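Local coordinates for putative DNA ligase-like protein Rv0938/MT0965 (Mycobacterium tuberculosis, PDB 2IRU) that probably repairs DNA double-strand breaks together with Ku by non-homologous end joining, here represented by its manganese-dependent polymerase domain, at residues A153-A158 and Q204-A209; G38-M43 and T100-I105. All coordinates share one frame; numbering follows the deposited sequence.

Interaction 1 (A153-A158 and Q204-A209)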
# COMPACT_ATOMS: atom_id res chain seq x y z
N ALA A 153 7.43 17.43 2.96
CA ALA A 153 8.76 16.82 2.87
C ALA A 153 9.52 16.97 4.16
O ALA A 153 10.15 16.02 4.62
CB ALA A 153 9.56 17.45 1.70
N GLU A 154 9.49 18.19 4.73
CA GLU A 154 10.15 18.45 6.00
C GLU A 154 9.56 17.55 7.07
O GLU A 154 10.31 16.98 7.87
CB GLU A 154 10.03 19.91 6.42
CG GLU A 154 10.59 20.14 7.83
CD GLU A 154 10.50 21.59 8.31
OE1 GLU A 154 9.94 22.45 7.60
OE2 GLU A 154 11.01 21.85 9.43
N VAL A 155 8.23 17.41 7.08
CA VAL A 155 7.59 16.53 8.06
C VAL A 155 8.03 15.08 7.82
O VAL A 155 8.38 14.38 8.78
CB VAL A 155 6.04 16.70 8.10
CG1 VAL A 155 5.38 15.65 9.04
CG2 VAL A 155 5.67 18.14 8.56
N ALA A 156 8.06 14.62 6.57
CA ALA A 156 8.57 13.26 6.30
C ALA A 156 10.00 13.02 6.80
O ALA A 156 10.28 11.98 7.43
CB ALA A 156 8.44 12.90 4.81
N ARG A 157 10.88 13.99 6.53
CA ARG A 157 12.28 13.90 6.94
C ARG A 157 12.37 13.88 8.46
O ARG A 157 13.24 13.22 9.03
CB ARG A 157 13.12 15.02 6.31
CG ARG A 157 13.36 14.86 4.79
CD ARG A 157 14.35 15.89 4.25
NE ARG A 157 13.97 17.25 4.62
CZ ARG A 157 13.24 18.07 3.85
NH1 ARG A 157 12.82 17.68 2.66
NH2 ARG A 157 12.97 19.30 4.29
N ALA A 158 11.46 14.60 9.12
CA ALA A 158 11.40 14.60 10.58
C ALA A 158 10.97 13.26 11.17
O ALA A 158 11.52 12.80 12.19
CB ALA A 158 10.51 15.74 11.07
N GLN A 204 3.13 11.55 18.10
CA GLN A 204 2.96 12.51 19.20
C GLN A 204 4.25 13.25 19.52
O GLN A 204 4.22 14.45 19.83
CB GLN A 204 2.39 11.81 20.44
CG GLN A 204 0.97 11.35 20.19
CD GLN A 204 0.36 10.61 21.37
OE1 GLN A 204 1.07 10.05 22.21
NE2 GLN A 204 -0.97 10.60 21.43
N ARG A 205 5.38 12.57 19.40
CA ARG A 205 6.68 13.22 19.61
C ARG A 205 6.94 14.29 18.56
O ARG A 205 7.44 15.40 18.89
CB ARG A 205 7.82 12.20 19.65
CG ARG A 205 9.24 12.72 19.90
CD ARG A 205 10.27 11.56 19.73
NE ARG A 205 9.93 10.34 20.48
CZ ARG A 205 10.22 9.09 20.09
NH1 ARG A 205 10.86 8.85 18.94
NH2 ARG A 205 9.86 8.06 20.85
N LEU A 206 6.59 13.97 17.32
CA LEU A 206 6.74 14.94 16.24
C LEU A 206 5.81 16.13 16.44
O LEU A 206 6.22 17.28 16.26
CB LEU A 206 6.53 14.30 14.86
CG LEU A 206 6.93 15.21 13.69
CD1 LEU A 206 8.36 15.79 13.81
CD2 LEU A 206 6.78 14.43 12.39
N GLU A 207 4.58 15.84 16.85
CA GLU A 207 3.60 16.88 17.17
C GLU A 207 4.09 17.82 18.27
O GLU A 207 3.93 19.05 18.19
CB GLU A 207 2.28 16.23 17.55
CG GLU A 207 1.19 17.19 18.03
CD GLU A 207 -0.14 16.44 18.12
OE1 GLU A 207 -0.19 15.41 18.82
OE2 GLU A 207 -1.12 16.86 17.49
N GLN A 208 4.72 17.25 19.29
CA GLN A 208 5.33 18.05 20.36
C GLN A 208 6.44 18.98 19.83
O GLN A 208 6.56 20.15 20.26
CB GLN A 208 5.89 17.08 21.40
CG GLN A 208 6.48 17.66 22.62
CD GLN A 208 6.85 16.58 23.63
OE1 GLN A 208 6.48 15.40 23.46
NE2 GLN A 208 7.59 16.95 24.67
N ALA A 209 7.23 18.44 18.90
CA ALA A 209 8.36 19.13 18.30
C ALA A 209 7.95 20.25 17.33
O ALA A 209 8.58 21.30 17.32
CB ALA A 209 9.28 18.14 17.59
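Leu-206 carries its CG anti to the backbone N (chi1 -169°), and a chi2 of 52° then divides the work between its two methyls, with CD2 extended away from CA and CD1 folded to one flank. Val-155 answers with CG1 anti to its own N (chi1 174°), which directs that methyl across to Leu-206, where CG1 and CD2 lie 3.8 Å apart. Ala-158, one turn further along, presents its CB to the other branch. The separation of Ala-158 CB from Leu-206 CD1 is 3.5 Å, shorter than usual van der Waals contact between carbons, so the packing is tightest here. The same CB is also 4.2 Å from Leu-206 CD2, placing the methyl beside both branches. The backbones come closest at this pair as well, with Ala-158 CA and Leu-206 CA 7.3 Å apart, an approach probably eased by the small alanine. Both contacts between the segments are between apolar side chains, and about 120 Å² is buried over the two sides together. Leu-206 also touches Val-159 and Leu-162, and the set Val-155, Ala-158, Val-159 and Leu-162 has the i, i+3, i+4, i+7 spacing of a hole, into which Leu-206 of helix 192-209 fits as a single knob, a local knobs-into-holes arrangement. Helix 149-164, which supplies the hole, connects strand 129-143 to strand 171-174. Both run antiparallel to strand 180-186 and thus parallel to each other, so the connection is a beta-alpha-beta crossover. The side chain of Val-155 lies about 4 Å from that of Leu-141, which probably helps bind the polymerase substrate. Val-214 of strand 214-215 touches both Val-155 and Leu-206, while a hydrogen bond between Glu-207 OE1 and Ser-216 OG fastens helix 192-209 nearby.

Interaction 2 (G38-M43 and T100-I105)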
# COMPACT_ATOMS: atom_id res chain seq x y z
N GLY A 38 4.52 -6.19 -15.45
CA GLY A 38 5.81 -5.46 -15.46
C GLY A 38 6.33 -5.20 -14.05
O GLY A 38 7.54 -5.16 -13.82
N VAL A 39 5.38 -4.97 -13.13
CA VAL A 39 5.77 -4.67 -11.73
C VAL A 39 5.80 -5.90 -10.82
O VAL A 39 6.23 -5.77 -9.66
CB VAL A 39 4.94 -3.51 -11.06
CG1 VAL A 39 5.03 -2.20 -11.86
CG2 VAL A 39 3.49 -3.94 -10.74
N ALA A 40 5.38 -7.07 -11.32
CA ALA A 40 5.25 -8.24 -10.43
C ALA A 40 6.52 -8.47 -9.60
O ALA A 40 6.43 -8.67 -8.38
CB ALA A 40 4.88 -9.53 -11.22
N GLU A 41 7.68 -8.49 -10.25
CA GLU A 41 8.92 -8.88 -9.59
C GLU A 41 9.17 -8.00 -8.38
O GLU A 41 9.52 -8.51 -7.31
CB GLU A 41 10.10 -8.81 -10.54
CG GLU A 41 11.44 -9.36 -9.94
CD GLU A 41 12.68 -9.02 -10.80
OE1 GLU A 41 12.51 -8.58 -11.97
OE2 GLU A 41 13.82 -9.23 -10.31
N VAL A 42 9.01 -6.68 -8.57
CA VAL A 42 9.29 -5.73 -7.48
C VAL A 42 8.12 -5.59 -6.51
O VAL A 42 8.34 -5.29 -5.30
CB VAL A 42 9.73 -4.32 -8.01
CG1 VAL A 42 10.99 -4.45 -8.84
CG2 VAL A 42 8.59 -3.60 -8.80
N MET A 43 6.90 -5.81 -7.00
CA MET A 43 5.71 -5.67 -6.16
C MET A 43 5.50 -6.84 -5.19
O MET A 43 5.06 -6.65 -4.04
CB MET A 43 4.42 -5.49 -7.01
CG MET A 43 3.23 -5.08 -6.18
SD MET A 43 1.79 -4.77 -7.21
CE MET A 43 0.57 -4.30 -5.96
N THR A 100 1.13 -14.58 -11.73
CA THR A 100 -0.19 -14.93 -12.23
C THR A 100 -1.31 -14.44 -11.30
O THR A 100 -2.40 -14.07 -11.78
CB THR A 100 -0.31 -16.43 -12.54
OG1 THR A 100 0.77 -16.81 -13.40
CG2 THR A 100 -1.58 -16.69 -13.28
N GLY A 101 -1.03 -14.35 -10.00
CA GLY A 101 -1.96 -13.76 -9.06
C GLY A 101 -2.24 -12.31 -9.41
O GLY A 101 -3.36 -11.83 -9.35
N LEU A 102 -1.17 -11.57 -9.76
CA LEU A 102 -1.36 -10.17 -10.17
C LEU A 102 -2.08 -10.08 -11.52
O LEU A 102 -2.82 -9.13 -11.75
CB LEU A 102 -0.03 -9.43 -10.20
CG LEU A 102 0.51 -9.08 -8.82
CD1 LEU A 102 1.97 -8.67 -8.87
CD2 LEU A 102 -0.32 -8.00 -8.13
N ALA A 103 -1.84 -11.04 -12.40
CA ALA A 103 -2.66 -11.14 -13.63
C ALA A 103 -4.17 -11.27 -13.29
O ALA A 103 -5.03 -10.67 -13.95
CB ALA A 103 -2.18 -12.26 -14.52
N TRP A 104 -4.48 -12.08 -12.26
CA TRP A 104 -5.88 -12.23 -11.78
C TRP A 104 -6.38 -10.88 -11.23
O TRP A 104 -7.48 -10.43 -11.55
CB TRP A 104 -5.94 -13.31 -10.68
CG TRP A 104 -7.29 -13.44 -10.08
CD1 TRP A 104 -8.43 -13.92 -10.69
CD2 TRP A 104 -7.68 -12.97 -8.79
NE1 TRP A 104 -9.49 -13.83 -9.82
CE2 TRP A 104 -9.06 -13.27 -8.64
CE3 TRP A 104 -6.99 -12.38 -7.71
CZ2 TRP A 104 -9.77 -12.96 -7.46
CZ3 TRP A 104 -7.67 -12.07 -6.55
CH2 TRP A 104 -9.06 -12.38 -6.42
N ILE A 105 -5.54 -10.18 -10.46
CA ILE A 105 -5.90 -8.85 -9.96
C ILE A 105 -6.29 -7.93 -11.15
O ILE A 105 -7.33 -7.26 -11.12
CB ILE A 105 -4.72 -8.28 -9.18
CG1 ILE A 105 -4.65 -8.96 -7.79
CG2 ILE A 105 -4.80 -6.75 -9.09
CD1 ILE A 105 -5.84 -8.65 -6.87
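Segment 100-105 meets Ala-40 and Met-43 of helix 29-47 through Leu-102, in apolar helix-helix packing that buries about 125 Å² over both sides. Along the segment, Gly-101 comes first, its backbone N hydrogen-bonded to Ser-98 OG in the opening turn of the helix. Leu-102 follows, with CG anti to its carbonyl carbon (chi1 -75°) and CD1 extended away from its own CA. CD1 thereby lands on the backbone of the partner helix as well as on its side chain, lying 3.7 Å from Ala-40 CA and 3.8 Å from Ala-40 CB; Ala-40 CA stands 6.9 Å from Leu-102 CA. The second branch, CD2, is 4.0 Å from Met-43 SD, a looser contact reached by an extended methionine chain whose side chain lies about 9 Å from that of His-114, a probable polymerase-substrate ligand. Helix 29-47 is kinked here, the N of Glu-41 and of Val-42 lacking a bond to the preceding turn. Leu-102 also touches Leu-44, Ala-103 touches Phe-33, Trp-104 packs on the loop residue Pro-76, and Ile-105 touches Tyr-36; from Phe-33 to Leu-44, helix 29-47 is engaged over several turns. Trp-104 and Ile-105 also contact Arg-54 of strand 53-56, in the four-stranded antiparallel sheet, while Val-39 and Val-42 join helix 29-47 to helix 273-283.

In the fold
From the N terminus, helix 29-47 supplies the first half of interaction 2. The chain then passes through strands 53-56, 66-68, 80-84 and 91-95 before helix 99-107 closes a loop of 56 intervening residues. After strand 129-143, helix 149-164 opens interaction 1, and 45 residues later, past strands 171-174 and 180-186, helix 192-209 closes it. The loops follow in series, neither nesting nor crossing. Interactions 1 and 2 have centres about 35 Å apart and nearest atoms about 21 Å apart, and lie on opposite sides of the chain's centre. Interaction 2 joins helices beside the antiparallel sheet, interaction 1 helices beside the mixed sheet, all within the primase-polymerase domain.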